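Local coordinates for protein SidF, inhibitor of growth family, member 3 (Legionella pneumophila subsp. pneumophila, PDB 4FYE) that is a phosphoinositide phosphatase from Legionella, probably removing the 3-phosphate from phosphatidylinositol 3,4,5-trisphosphate in membranes, at residues D450-N455 and C636-A641; G464-A469 and K576-P581; G470-L475 and G566-A571; H598-C603 and D672-G677. The protein carries 1 engineered substitution. All coordinates share one frame; numbering follows the deposited sequence.

Contact 1. Residues D450-N455 and C636-A641; sequences DDVIRN and CELDYA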
loop_
_atom_site.group_PDB
_atom_site.type_symbol
_atom_site.label_atom_id
_atom_site.label_comp_id
_atom_site.label_asym_id
_atom_site.label_seq_id
_atom_site.Cartn_x
_atom_site.Cartn_y
_atom_site.Cartn_z
ATOM N N ASP A 450 3.308 -9.984 -21.301
ATOM C CA ASP A 450 3.050 -9.257 -22.588
ATOM C C ASP A 450 3.494 -7.757 -22.503
ATOM O O ASP A 450 4.205 -7.264 -23.395
ATOM C CB ASP A 450 1.577 -9.442 -23.075
ATOM C CG ASP A 450 1.251 -10.939 -23.551
ATOM O OD1 ASP A 450 1.939 -11.454 -24.469
ATOM O OD2 ASP A 450 0.295 -11.607 -23.047
ATOM N N ASP A 451 3.159 -7.066 -21.391
ATOM C CA ASP A 451 3.596 -5.665 -21.185
ATOM C C ASP A 451 5.089 -5.567 -21.210
ATOM O O ASP A 451 5.640 -4.580 -21.685
ATOM C CB ASP A 451 3.166 -5.098 -19.834
ATOM C CG ASP A 451 1.692 -5.058 -19.661
ATOM O OD1 ASP A 451 0.969 -5.512 -20.570
ATOM O OD2 ASP A 451 1.247 -4.581 -18.614
ATOM N N VAL A 452 5.762 -6.563 -20.644
ATOM C CA VAL A 452 7.209 -6.533 -20.734
ATOM C C VAL A 452 7.756 -6.771 -22.164
ATOM O O VAL A 452 8.759 -6.165 -22.524
ATOM C CB VAL A 452 7.869 -7.439 -19.705
ATOM C CG1 VAL A 452 9.322 -7.735 -20.062
ATOM C CG2 VAL A 452 7.854 -6.743 -18.383
ATOM N N ILE A 453 7.097 -7.628 -22.955
ATOM C CA ILE A 453 7.479 -7.871 -24.350
ATOM C C ILE A 453 7.360 -6.543 -25.128
ATOM O O ILE A 453 8.343 -6.093 -25.717
ATOM C CB ILE A 453 6.655 -9.032 -25.017
ATOM C CG1 ILE A 453 6.816 -10.379 -24.277
ATOM C CG2 ILE A 453 7.002 -9.230 -26.498
ATOM C CD1 ILE A 453 8.241 -10.816 -24.031
ATOM N N ARG A 454 6.187 -5.902 -25.065
ATOM C CA ARG A 454 5.933 -4.677 -25.790
ATOM C C ARG A 454 6.966 -3.656 -25.440
ATOM O O ARG A 454 7.545 -3.018 -26.317
ATOM C CB ARG A 454 4.580 -4.101 -25.439
ATOM C CG ARG A 454 3.412 -4.932 -25.912
ATOM C CD ARG A 454 2.170 -4.069 -25.850
ATOM N NE ARG A 454 1.063 -4.784 -25.226
ATOM C CZ ARG A 454 0.488 -4.429 -24.078
ATOM N NH1 ARG A 454 0.904 -3.351 -23.408
ATOM N NH2 ARG A 454 -0.521 -5.148 -23.604
ATOM N N ASN A 455 7.216 -3.521 -24.150
ATOM C CA ASN A 455 8.106 -2.492 -23.649
ATOM C C ASN A 455 9.549 -2.824 -23.967
ATOM O O ASN A 455 10.401 -1.940 -24.031
ATOM C CB ASN A 455 7.909 -2.309 -22.144
ATOM C CG ASN A 455 8.527 -1.022 -21.620
ATOM O OD1 ASN A 455 9.732 -0.943 -21.368
ATOM N ND2 ASN A 455 7.691 -0.016 -21.413
ATOM N N CYS A 636 6.380 -1.266 -10.773
ATOM C CA CYS A 636 7.106 0.011 -10.634
ATOM C C CYS A 636 8.061 0.226 -11.831
ATOM O O CYS A 636 8.251 1.334 -12.271
ATOM C CB CYS A 636 7.838 0.130 -9.271
ATOM S SG CYS A 636 6.661 0.040 -7.948
ATOM N N GLU A 637 8.685 -0.819 -12.367
ATOM C CA GLU A 637 9.553 -0.601 -13.532
ATOM C C GLU A 637 8.786 -0.194 -14.783
ATOM O O GLU A 637 9.298 0.588 -15.566
ATOM C CB GLU A 637 10.390 -1.825 -13.899
ATOM C CG GLU A 637 11.674 -1.967 -13.122
ATOM C CD GLU A 637 12.677 -0.821 -13.227
ATOM O OE1 GLU A 637 12.745 -0.075 -14.253
ATOM O OE2 GLU A 637 13.445 -0.706 -12.243
ATOM N N LEU A 638 7.593 -0.756 -14.998
ATOM C CA LEU A 638 6.764 -0.363 -16.154
ATOM C C LEU A 638 6.065 0.924 -15.863
ATOM O O LEU A 638 5.177 1.313 -16.587
ATOM C CB LEU A 638 5.707 -1.412 -16.414
ATOM C CG LEU A 638 6.387 -2.692 -16.852
ATOM C CD1 LEU A 638 5.402 -3.859 -16.879
ATOM C CD2 LEU A 638 7.006 -2.454 -18.213
ATOM N N ASP A 639 6.412 1.527 -14.734
ATOM C CA ASP A 639 5.841 2.783 -14.306
ATOM C C ASP A 639 4.317 2.778 -14.101
ATOM O O ASP A 639 3.650 3.762 -14.445
ATOM C CB ASP A 639 6.252 3.915 -15.271
ATOM C CG ASP A 639 5.956 5.293 -14.689
ATOM O OD1 ASP A 639 6.180 5.561 -13.455
ATOM O OD2 ASP A 639 5.478 6.112 -15.468
ATOM N N TYR A 640 3.770 1.672 -13.586
ATOM C CA TYR A 640 2.391 1.613 -13.046
ATOM C C TYR A 640 2.321 2.162 -11.611
ATOM O O TYR A 640 3.351 2.381 -10.975
ATOM C CB TYR A 640 1.875 0.164 -13.043
ATOM C CG TYR A 640 1.924 -0.483 -14.397
ATOM C CD1 TYR A 640 2.010 0.299 -15.547
ATOM C CD2 TYR A 640 1.854 -1.871 -14.546
ATOM C CE1 TYR A 640 2.061 -0.290 -16.843
ATOM C CE2 TYR A 640 1.919 -2.481 -15.824
ATOM C CZ TYR A 640 1.989 -1.693 -16.970
ATOM O OH TYR A 640 2.027 -2.267 -18.235
ATOM N N ALA A 641 1.117 2.463 -11.138
ATOM C CA ALA A 641 0.914 2.788 -9.767
ATOM C C ALA A 641 0.704 1.458 -8.974
ATOM O O ALA A 641 -0.311 0.800 -9.177
ATOM C CB ALA A 641 -0.305 3.663 -9.646
#
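The D451 side chain and the Y640 phenol meet tip to tip, crossing obliquely. The carboxylate and ring planes stand 85° apart. In both, CG is anti to the carbonyl carbon (chi1 -61° and -56°), which turns each toward the other. Y640 OH donates a very short hydrogen bond of 2.5 Å to D451 OD2. It reaches the oxygen from above the carboxylate plane, while OD2 itself sits at the edge of the ring. The other oxygen, OD1, makes a salt bridge with R413. R454 NH2 also lies 3.4 Å from D451 OD1, an oxygen well out of the guanidinium plane, so only charge attraction acts. These positive groups would be expected to keep D451 ionised. The second segment ends helix 626-637 in a Schellman motif. D639, with positive phi, is the C-prime residue, and Y640 N bonds back to S635 O. L638 CB lies 3.7 Å above one face of the Y640 ring, toward its rim. The L638 methyls fork against helix 438-458. L638 CD1 lies 3.9 Å from D451 CB and 4.1 Å from V452 CG2. L638 CD2 passes N455 in the opposite direction, 4.0 Å from N455 CG. N455 OD1 hydrogen-bonds to H598.

Contact 2. Residues G464-A469 and K576-P581; sequences GDYDKA and KEQISP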
loop_
_atom_site.group_PDB
_atom_site.type_symbol
_atom_site.label_atom_id
_atom_site.label_comp_id
_atom_site.label_asym_id
_atom_site.label_seq_id
_atom_site.Cartn_x
_atom_site.Cartn_y
_atom_site.Cartn_z
ATOM N N GLY A 464 21.867 -0.493 -29.542
ATOM C CA GLY A 464 22.433 -1.228 -30.660
ATOM C C GLY A 464 23.823 -1.761 -30.331
ATOM O O GLY A 464 24.196 -2.857 -30.765
ATOM N N ASP A 465 24.577 -0.995 -29.537
ATOM C CA ASP A 465 25.990 -1.290 -29.219
ATOM C C ASP A 465 26.105 -2.350 -28.133
ATOM O O ASP A 465 27.204 -2.669 -27.671
ATOM C CB ASP A 465 26.682 -0.004 -28.770
ATOM C CG ASP A 465 25.859 1.216 -29.103
ATOM O OD1 ASP A 465 24.880 1.506 -28.345
ATOM O OD2 ASP A 465 26.168 1.840 -30.143
ATOM N N TYR A 466 24.942 -2.895 -27.763
ATOM C CA TYR A 466 24.810 -3.898 -26.728
ATOM C C TYR A 466 24.010 -5.074 -27.309
ATOM O O TYR A 466 22.774 -5.064 -27.386
ATOM C CB TYR A 466 24.115 -3.252 -25.535
ATOM C CG TYR A 466 24.734 -1.903 -25.167
ATOM C CD1 TYR A 466 24.236 -0.689 -25.690
ATOM C CD2 TYR A 466 25.834 -1.842 -24.312
ATOM C CE1 TYR A 466 24.778 0.515 -25.336
ATOM C CE2 TYR A 466 26.409 -0.628 -23.962
ATOM C CZ TYR A 466 25.869 0.522 -24.471
ATOM O OH TYR A 466 26.364 1.650 -24.042
ATOM N N ASP A 467 24.741 -6.077 -27.763
ATOM C CA ASP A 467 24.145 -7.167 -28.514
ATOM C C ASP A 467 23.643 -8.254 -27.589
ATOM O O ASP A 467 22.913 -9.142 -28.026
ATOM C CB ASP A 467 25.158 -7.744 -29.494
ATOM C CG ASP A 467 26.580 -7.600 -28.996
ATOM O OD1 ASP A 467 27.060 -6.443 -29.013
ATOM O OD2 ASP A 467 27.205 -8.616 -28.581
ATOM N N LYS A 468 24.025 -8.195 -26.311
ATOM C CA LYS A 468 23.592 -9.220 -25.355
ATOM C C LYS A 468 22.175 -8.933 -24.906
ATOM O O LYS A 468 21.529 -9.769 -24.282
ATOM C CB LYS A 468 24.537 -9.335 -24.149
ATOM C CG LYS A 468 25.918 -9.939 -24.425
ATOM C CD LYS A 468 25.880 -11.321 -25.077
ATOM C CE LYS A 468 27.108 -11.555 -25.947
ATOM N NZ LYS A 468 26.887 -12.575 -27.015
ATOM N N ALA A 469 21.711 -7.732 -25.235
ATOM C CA ALA A 469 20.359 -7.301 -24.928
ATOM C C ALA A 469 19.417 -7.860 -25.975
ATOM O O ALA A 469 18.380 -8.445 -25.642
ATOM C CB ALA A 469 20.266 -5.776 -24.869
ATOM N N LYS A 576 24.447 -8.500 -18.009
ATOM C CA LYS A 576 25.000 -7.793 -16.857
ATOM C C LYS A 576 26.489 -7.541 -17.102
ATOM O O LYS A 576 26.967 -6.415 -16.977
ATOM C CB LYS A 576 24.773 -8.597 -15.554
ATOM C CG LYS A 576 25.057 -7.852 -14.247
ATOM C CD LYS A 576 25.437 -8.795 -13.099
ATOM C CE LYS A 576 25.630 -8.029 -11.785
ATOM N NZ LYS A 576 24.341 -7.614 -11.153
ATOM N N GLU A 577 27.203 -8.603 -17.461
ATOM C CA GLU A 577 28.621 -8.526 -17.802
ATOM C C GLU A 577 29.010 -7.334 -18.699
ATOM O O GLU A 577 30.038 -6.689 -18.458
ATOM C CB GLU A 577 29.104 -9.862 -18.392
ATOM C CG GLU A 577 30.000 -10.665 -17.449
ATOM C CD GLU A 577 29.587 -12.126 -17.290
ATOM O OE1 GLU A 577 29.105 -12.485 -16.197
ATOM O OE2 GLU A 577 29.729 -12.924 -18.236
ATOM N N GLN A 578 28.197 -7.024 -19.712
ATOM C CA GLN A 578 28.557 -5.926 -20.613
ATOM C C GLN A 578 28.053 -4.559 -20.145
ATOM O O GLN A 578 28.649 -3.523 -20.437
ATOM C CB GLN A 578 28.173 -6.222 -22.078
ATOM C CG GLN A 578 26.799 -5.764 -22.568
ATOM C CD GLN A 578 26.652 -5.844 -24.098
ATOM O OE1 GLN A 578 25.540 -5.932 -24.628
ATOM N NE2 GLN A 578 27.778 -5.827 -24.811
ATOM N N ILE A 579 26.982 -4.585 -19.373
ATOM C CA ILE A 579 26.228 -3.401 -18.986
ATOM C C ILE A 579 26.886 -2.718 -17.794
ATOM O O ILE A 579 27.079 -1.506 -17.753
ATOM C CB ILE A 579 24.742 -3.867 -18.786
ATOM C CG1 ILE A 579 23.952 -3.614 -20.082
ATOM C CG2 ILE A 579 24.025 -3.366 -17.536
ATOM C CD1 ILE A 579 24.448 -2.441 -20.893
ATOM N N SER A 580 27.247 -3.531 -16.819
ATOM C CA SER A 580 27.693 -3.006 -15.539
ATOM C C SER A 580 28.833 -2.017 -15.737
ATOM O O SER A 580 28.682 -0.847 -15.353
ATOM C CB SER A 580 28.102 -4.130 -14.590
ATOM O OG SER A 580 28.686 -3.581 -13.428
ATOM N N PRO A 581 29.947 -2.474 -16.367
ATOM C CA PRO A 581 31.173 -1.681 -16.452
ATOM C C PRO A 581 30.934 -0.367 -17.191
ATOM O O PRO A 581 31.633 0.613 -16.906
ATOM C CB PRO A 581 32.133 -2.585 -17.250
ATOM C CG PRO A 581 31.229 -3.401 -18.122
ATOM C CD PRO A 581 30.025 -3.665 -17.242
#
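K576, the first residue of segment 576-581, points away from 464-469. Its side chain packs on Y600 and the loop residues L674 and T676. Q578 carries the contact. Beyond CG its chain is extended, and it reaches across to the backbone of 466-468, leading into helix 467-476. Q578 OE1 accepts the amide N-H of K468 at 3.2 Å. The bond is fairly straight at hydrogen, 159°. The donor stands 41° out of the plane of the Q578 side-chain carbonyl, so it does not lie on a lone pair. D467 N is just as near to OE1, but its angle is too poor for a hydrogen bond. Carbon crowds the same oxygen: Y466 CA is 3.0 Å from Q578 OE1, and Y466 CB is 3.2 Å from it. K468 CB adds a further carbon, 3.6 Å from Q578 OE1. The lysine chain bends at chi2 and its amino end leads away. Y466 CG is anti to its carbonyl carbon, which places the ring beside Q578. The Q578 amide stands at the ring edge, with the two planes 87° apart. I579 adds the apolar part. I579 CD1 lies 3.7 Å from Y466 CD2, the two side chains crossing at about a right angle. S580 faces elsewhere, and its OG bonds to D672. A kink falls at P581, whose nitrogen carries no hydrogen to bond to the preceding turn. Y466 also touches V582 further along helix 522-583. Helix 590-614 flanks the join: A469 packs on F599, and I579 on L596.

Contact 3. Residues G470-L475 and G566-A571; sequences GALHTL and GQINKA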
loop_
_atom_site.group_PDB
_atom_site.type_symbol
_atom_site.label_atom_id
_atom_site.label_comp_id
_atom_site.label_asym_id
_atom_site.label_seq_id
_atom_site.Cartn_x
_atom_site.Cartn_y
_atom_site.Cartn_z
ATOM N N GLY A 470 19.790 -7.697 -27.240
ATOM C CA GLY A 470 19.037 -8.308 -28.326
ATOM C C GLY A 470 18.853 -9.786 -28.026
ATOM O O GLY A 470 17.729 -10.306 -28.059
ATOM N N ALA A 471 19.958 -10.455 -27.702
ATOM C CA ALA A 471 19.943 -11.883 -27.462
ATOM C C ALA A 471 19.044 -12.271 -26.273
ATOM O O ALA A 471 18.526 -13.379 -26.227
ATOM C CB ALA A 471 21.358 -12.384 -27.266
ATOM N N LEU A 472 18.828 -11.362 -25.330
ATOM C CA LEU A 472 17.956 -11.670 -24.174
ATOM C C LEU A 472 16.514 -11.503 -24.626
ATOM O O LEU A 472 15.633 -12.344 -24.371
ATOM C CB LEU A 472 18.246 -10.716 -23.013
ATOM C CG LEU A 472 18.125 -11.222 -21.570
ATOM C CD1 LEU A 472 17.868 -10.029 -20.672
ATOM C CD2 LEU A 472 17.090 -12.326 -21.316
ATOM N N HIS A 473 16.310 -10.396 -25.327
ATOM C CA HIS A 473 15.016 -10.021 -25.830
ATOM C C HIS A 473 14.443 -11.165 -26.623
ATOM O O HIS A 473 13.351 -11.637 -26.301
ATOM C CB HIS A 473 15.161 -8.766 -26.666
ATOM C CG HIS A 473 13.876 -8.274 -27.252
ATOM N ND1 HIS A 473 12.775 -9.035 -27.317
ATOM C CD2 HIS A 473 13.549 -7.057 -27.844
ATOM C CE1 HIS A 473 11.784 -8.336 -27.896
ATOM N NE2 HIS A 473 12.260 -7.125 -28.217
ATOM N N THR A 474 15.186 -11.636 -27.641
ATOM C CA THR A 474 14.789 -12.796 -28.489
ATOM C C THR A 474 14.225 -13.914 -27.632
ATOM O O THR A 474 13.118 -14.395 -27.889
ATOM C CB THR A 474 15.973 -13.352 -29.315
ATOM O OG1 THR A 474 16.251 -12.464 -30.396
ATOM C CG2 THR A 474 15.682 -14.774 -29.885
ATOM N N LEU A 475 14.983 -14.291 -26.601
ATOM C CA LEU A 475 14.590 -15.361 -25.691
ATOM C C LEU A 475 13.368 -15.045 -24.836
ATOM O O LEU A 475 12.566 -15.949 -24.540
ATOM C CB LEU A 475 15.769 -15.765 -24.811
ATOM C CG LEU A 475 17.018 -16.290 -25.553
ATOM C CD1 LEU A 475 18.031 -16.827 -24.549
ATOM C CD2 LEU A 475 16.700 -17.369 -26.588
ATOM N N GLY A 566 17.622 -22.268 -18.432
ATOM C CA GLY A 566 19.052 -22.257 -18.208
ATOM C C GLY A 566 19.757 -21.183 -19.005
ATOM O O GLY A 566 20.676 -20.537 -18.510
ATOM N N GLN A 567 19.326 -20.993 -20.246
ATOM C CA GLN A 567 19.938 -19.985 -21.123
ATOM C C GLN A 567 19.430 -18.559 -20.891
ATOM O O GLN A 567 20.168 -17.582 -21.105
ATOM C CB GLN A 567 19.725 -20.290 -22.615
ATOM C CG GLN A 567 19.622 -21.744 -23.033
ATOM C CD GLN A 567 18.966 -21.885 -24.405
ATOM O OE1 GLN A 567 18.149 -22.783 -24.621
ATOM N NE2 GLN A 567 19.302 -20.981 -25.332
ATOM N N ILE A 568 18.163 -18.429 -20.520
ATOM C CA ILE A 568 17.640 -17.121 -20.200
ATOM C C ILE A 568 18.569 -16.535 -19.146
ATOM O O ILE A 568 19.001 -15.396 -19.247
ATOM C CB ILE A 568 16.186 -17.230 -19.746
ATOM C CG1 ILE A 568 15.304 -17.585 -20.959
ATOM C CG2 ILE A 568 15.735 -15.925 -19.140
ATOM C CD1 ILE A 568 13.951 -18.190 -20.619
ATOM N N ASN A 569 18.957 -17.378 -18.204
ATOM C CA ASN A 569 19.847 -16.976 -17.125
ATOM C C ASN A 569 21.289 -16.692 -17.552
ATOM O O ASN A 569 21.842 -15.644 -17.204
ATOM C CB ASN A 569 19.829 -18.016 -15.996
ATOM C CG ASN A 569 18.472 -18.118 -15.298
ATOM O OD1 ASN A 569 17.673 -17.193 -15.313
ATOM N ND2 ASN A 569 18.213 -19.268 -14.688
ATOM N N LYS A 570 21.904 -17.624 -18.293
ATOM C CA LYS A 570 23.238 -17.386 -18.837
ATOM C C LYS A 570 23.216 -16.076 -19.639
ATOM O O LYS A 570 24.170 -15.309 -19.555
ATOM C CB LYS A 570 23.752 -18.571 -19.676
ATOM C CG LYS A 570 25.244 -18.548 -20.074
ATOM C CD LYS A 570 26.156 -19.421 -19.196
ATOM C CE LYS A 570 26.235 -18.969 -17.724
ATOM N NZ LYS A 570 27.206 -19.792 -16.932
ATOM N N ALA A 571 22.125 -15.804 -20.368
ATOM C CA ALA A 571 21.982 -14.566 -21.170
ATOM C C ALA A 571 21.855 -13.294 -20.318
ATOM O O ALA A 571 22.476 -12.274 -20.629
ATOM C CB ALA A 571 20.800 -14.670 -22.114
#
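Helices 467-476 and 522-583 run nearly antiparallel here, the axes of the two short segments 9.6 Å apart at closest approach and crossing at -156°. This is antiparallel helix packing with helix 590-614 beside it: L472 also rests on C603, and I568 on T607. The backbones come closest at L472 and A571, whose CA atoms are 5.8 Å apart. No hydrogen bond joins the segments; the contact is apolar. A571 points toward the other helix, and its small methyl lets two leucines come in. L472 CG is 4.4 Å from A571 CB. L472 CD2 touches the I568 carbonyl oxygen and lies near the I568 CG2 methyl. The L472 chi1 of -146° lies away from the usual staggered positions. L475 is the main intruder. Its CG is anti to the carbonyl carbon, which sends the branch out toward Q567 and A571. L475 CB packs 4.3 Å from I568 CG1. The L475 backbone carbonyl is used by another turn of helix 522-583, accepting a hydrogen bond from Y560 OH. L475 CD1 lies 4.3 Å from A571 CB and 4.1 Å from the backbone oxygen of Q567.

Contact 4. Residues H598-C603 and D672-G677; sequences HFYNSC and DGLYTG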
loop_
_atom_site.group_PDB
_atom_site.type_symbol
_atom_site.label_atom_id
_atom_site.label_comp_id
_atom_site.label_asym_id
_atom_site.label_seq_id
_atom_site.Cartn_x
_atom_site.Cartn_y
_atom_site.Cartn_z
ATOM N N HIS A 598 16.948 0.229 -16.424
ATOM C CA HIS A 598 15.567 -0.072 -16.754
ATOM C C HIS A 598 15.485 -1.334 -17.535
ATOM O O HIS A 598 14.747 -2.228 -17.151
ATOM C CB HIS A 598 14.895 1.039 -17.546
ATOM C CG HIS A 598 13.488 0.678 -18.026
ATOM N ND1 HIS A 598 12.446 0.494 -17.168
ATOM C CD2 HIS A 598 12.987 0.447 -19.319
ATOM C CE1 HIS A 598 11.339 0.178 -17.882
ATOM N NE2 HIS A 598 11.676 0.140 -19.195
ATOM N N PHE A 599 16.232 -1.445 -18.626
ATOM C CA PHE A 599 16.129 -2.668 -19.450
ATOM C C PHE A 599 16.453 -3.946 -18.663
ATOM O O PHE A 599 15.702 -4.938 -18.658
ATOM C CB PHE A 599 17.028 -2.597 -20.702
ATOM C CG PHE A 599 16.884 -3.787 -21.621
ATOM C CD1 PHE A 599 17.587 -4.966 -21.381
ATOM C CD2 PHE A 599 16.054 -3.731 -22.738
ATOM C CE1 PHE A 599 17.474 -6.064 -22.229
ATOM C CE2 PHE A 599 15.931 -4.827 -23.592
ATOM C CZ PHE A 599 16.638 -5.993 -23.334
ATOM N N TYR A 600 17.602 -3.927 -18.021
ATOM C CA TYR A 600 18.049 -5.072 -17.283
ATOM C C TYR A 600 17.158 -5.429 -16.078
ATOM O O TYR A 600 16.973 -6.609 -15.751
ATOM C CB TYR A 600 19.435 -4.790 -16.764
ATOM C CG TYR A 600 19.931 -5.925 -15.971
ATOM C CD1 TYR A 600 19.636 -6.035 -14.599
ATOM C CD2 TYR A 600 20.627 -6.953 -16.594
ATOM C CE1 TYR A 600 20.075 -7.129 -13.871
ATOM C CE2 TYR A 600 21.070 -8.054 -15.888
ATOM C CZ TYR A 600 20.799 -8.134 -14.530
ATOM O OH TYR A 600 21.251 -9.237 -13.857
ATOM N N ASN A 601 16.654 -4.421 -15.378
ATOM C CA ASN A 601 15.916 -4.718 -14.167
ATOM C C ASN A 601 14.560 -5.329 -14.480
ATOM O O ASN A 601 14.174 -6.297 -13.836
ATOM C CB ASN A 601 15.870 -3.507 -13.217
ATOM C CG ASN A 601 17.155 -3.368 -12.410
ATOM O OD1 ASN A 601 17.866 -4.370 -12.111
ATOM N ND2 ASN A 601 17.473 -2.144 -12.041
ATOM N N SER A 602 13.882 -4.771 -15.492
ATOM C CA SER A 602 12.710 -5.340 -16.122
ATOM C C SER A 602 12.932 -6.794 -16.412
ATOM O O SER A 602 12.158 -7.628 -15.972
ATOM C CB SER A 602 12.479 -4.656 -17.453
ATOM O OG SER A 602 11.966 -3.350 -17.287
ATOM N N CYS A 603 13.983 -7.123 -17.153
ATOM C CA CYS A 603 14.245 -8.521 -17.443
ATOM C C CYS A 603 14.486 -9.332 -16.173
ATOM O O CYS A 603 13.965 -10.451 -16.033
ATOM C CB CYS A 603 15.449 -8.659 -18.364
ATOM S SG CYS A 603 15.131 -7.857 -19.926
ATOM N N ASP A 672 25.958 -0.607 -9.433
ATOM C CA ASP A 672 25.314 -0.804 -10.723
ATOM C C ASP A 672 23.972 -0.124 -10.878
ATOM O O ASP A 672 23.595 0.227 -11.981
ATOM C CB ASP A 672 25.008 -2.295 -10.840
ATOM C CG ASP A 672 26.010 -3.004 -11.631
ATOM O OD1 ASP A 672 26.661 -2.271 -12.380
ATOM O OD2 ASP A 672 26.169 -4.249 -11.529
ATOM N N GLY A 673 23.225 -0.002 -9.773
ATOM C CA GLY A 673 21.778 0.155 -9.851
ATOM C C GLY A 673 21.083 -1.142 -10.293
ATOM O O GLY A 673 19.910 -1.132 -10.627
ATOM N N LEU A 674 21.787 -2.264 -10.304
ATOM C CA LEU A 674 21.233 -3.491 -10.884
ATOM C C LEU A 674 20.752 -4.558 -9.889
ATOM O O LEU A 674 21.398 -4.856 -8.865
ATOM C CB LEU A 674 22.257 -4.120 -11.827
ATOM C CG LEU A 674 22.690 -3.333 -13.080
ATOM C CD1 LEU A 674 23.632 -4.256 -13.859
ATOM C CD2 LEU A 674 21.533 -2.867 -13.959
ATOM N N TYR A 675 19.632 -5.181 -10.210
ATOM C CA TYR A 675 19.008 -6.080 -9.251
ATOM C C TYR A 675 19.698 -7.453 -9.136
ATOM O O TYR A 675 19.714 -8.189 -10.107
ATOM C CB TYR A 675 17.530 -6.221 -9.593
ATOM C CG TYR A 675 16.839 -7.315 -8.845
ATOM C CD1 TYR A 675 16.384 -7.100 -7.527
ATOM C CD2 TYR A 675 16.622 -8.562 -9.441
ATOM C CE1 TYR A 675 15.752 -8.091 -6.839
ATOM C CE2 TYR A 675 15.989 -9.582 -8.734
ATOM C CZ TYR A 675 15.556 -9.324 -7.443
ATOM O OH TYR A 675 14.930 -10.295 -6.721
ATOM N N THR A 676 20.217 -7.793 -7.945
ATOM C CA THR A 676 20.872 -9.106 -7.650
ATOM C C THR A 676 19.979 -10.146 -6.950
ATOM O O THR A 676 20.305 -11.336 -6.912
ATOM C CB THR A 676 22.095 -8.943 -6.720
ATOM O OG1 THR A 676 21.699 -8.459 -5.399
ATOM C CG2 THR A 676 23.098 -8.013 -7.349
ATOM N N GLY A 677 18.858 -9.718 -6.385
ATOM C CA GLY A 677 18.072 -10.634 -5.546
ATOM C C GLY A 677 18.593 -10.813 -4.112
ATOM O O GLY A 677 17.936 -11.433 -3.267
#
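The side-chain amide of N601 grips the backbone of the loop with two hydrogen bonds. N601 CG is anti to the carbonyl carbon, beside the backbone N, which carries the amide to the loop. N601 OD1 accepts the N-H of Y675 N at 2.7 Å, with 149° at the hydrogen. The N-H lies in the carbonyl plane, on a lone pair. N601 ND2 donates a hydrogen bond to G673 O at 3.0 Å, nearly straight at 164°. The acceptor lies in the N601 amide plane, so the two bonds fix the rotation of the group. Y675 CB also crowds N601 OD1, at 3.1 Å. Beside this pair Y600 meets L674 at about a right angle. L674 CD2 is 3.7 Å from Y600 CD1, and L674 CD1 lies over one face of the ring. The Y600 ring turns its edge to Y675 O and to N601 OD1, both in its plane. Further out, G677 N stands 3.4 Å above the centre of the Y675 ring, and Y605 meets that ring with planes at about 45°. E637 packs on N601. Q597 holds the carbonyl of D672. The Y600 ring also packs on L572. G673, with positive phi, turns the chain at the first of the two gripped residues. The arrangement is a side-chain amide bonded to the backbone of residues i and i+2 of a loop, joining that loop to helix 590-614.

From the N terminus, helix 438-458 opens contact 1, and helix 467-476 then opens contacts 2 and 3. Helix 522-583 returns to close contact 3 at 566-571, then contact 2 at 576-581. Contact 3 is thus nested in contact 2, and both lie inside the loop of contact 1. Contact 4 opens next on helix 590-614, after contacts 2 and 3 have closed. Contact 1 closes at 636-641, leading into strand 641-645 at the edge of a mixed sheet. Contact 4 closes at 672-677, so contacts 1 and 4 cross. H598 joins them through N455 and E637. S580 with D672 joins contacts 2 and 4.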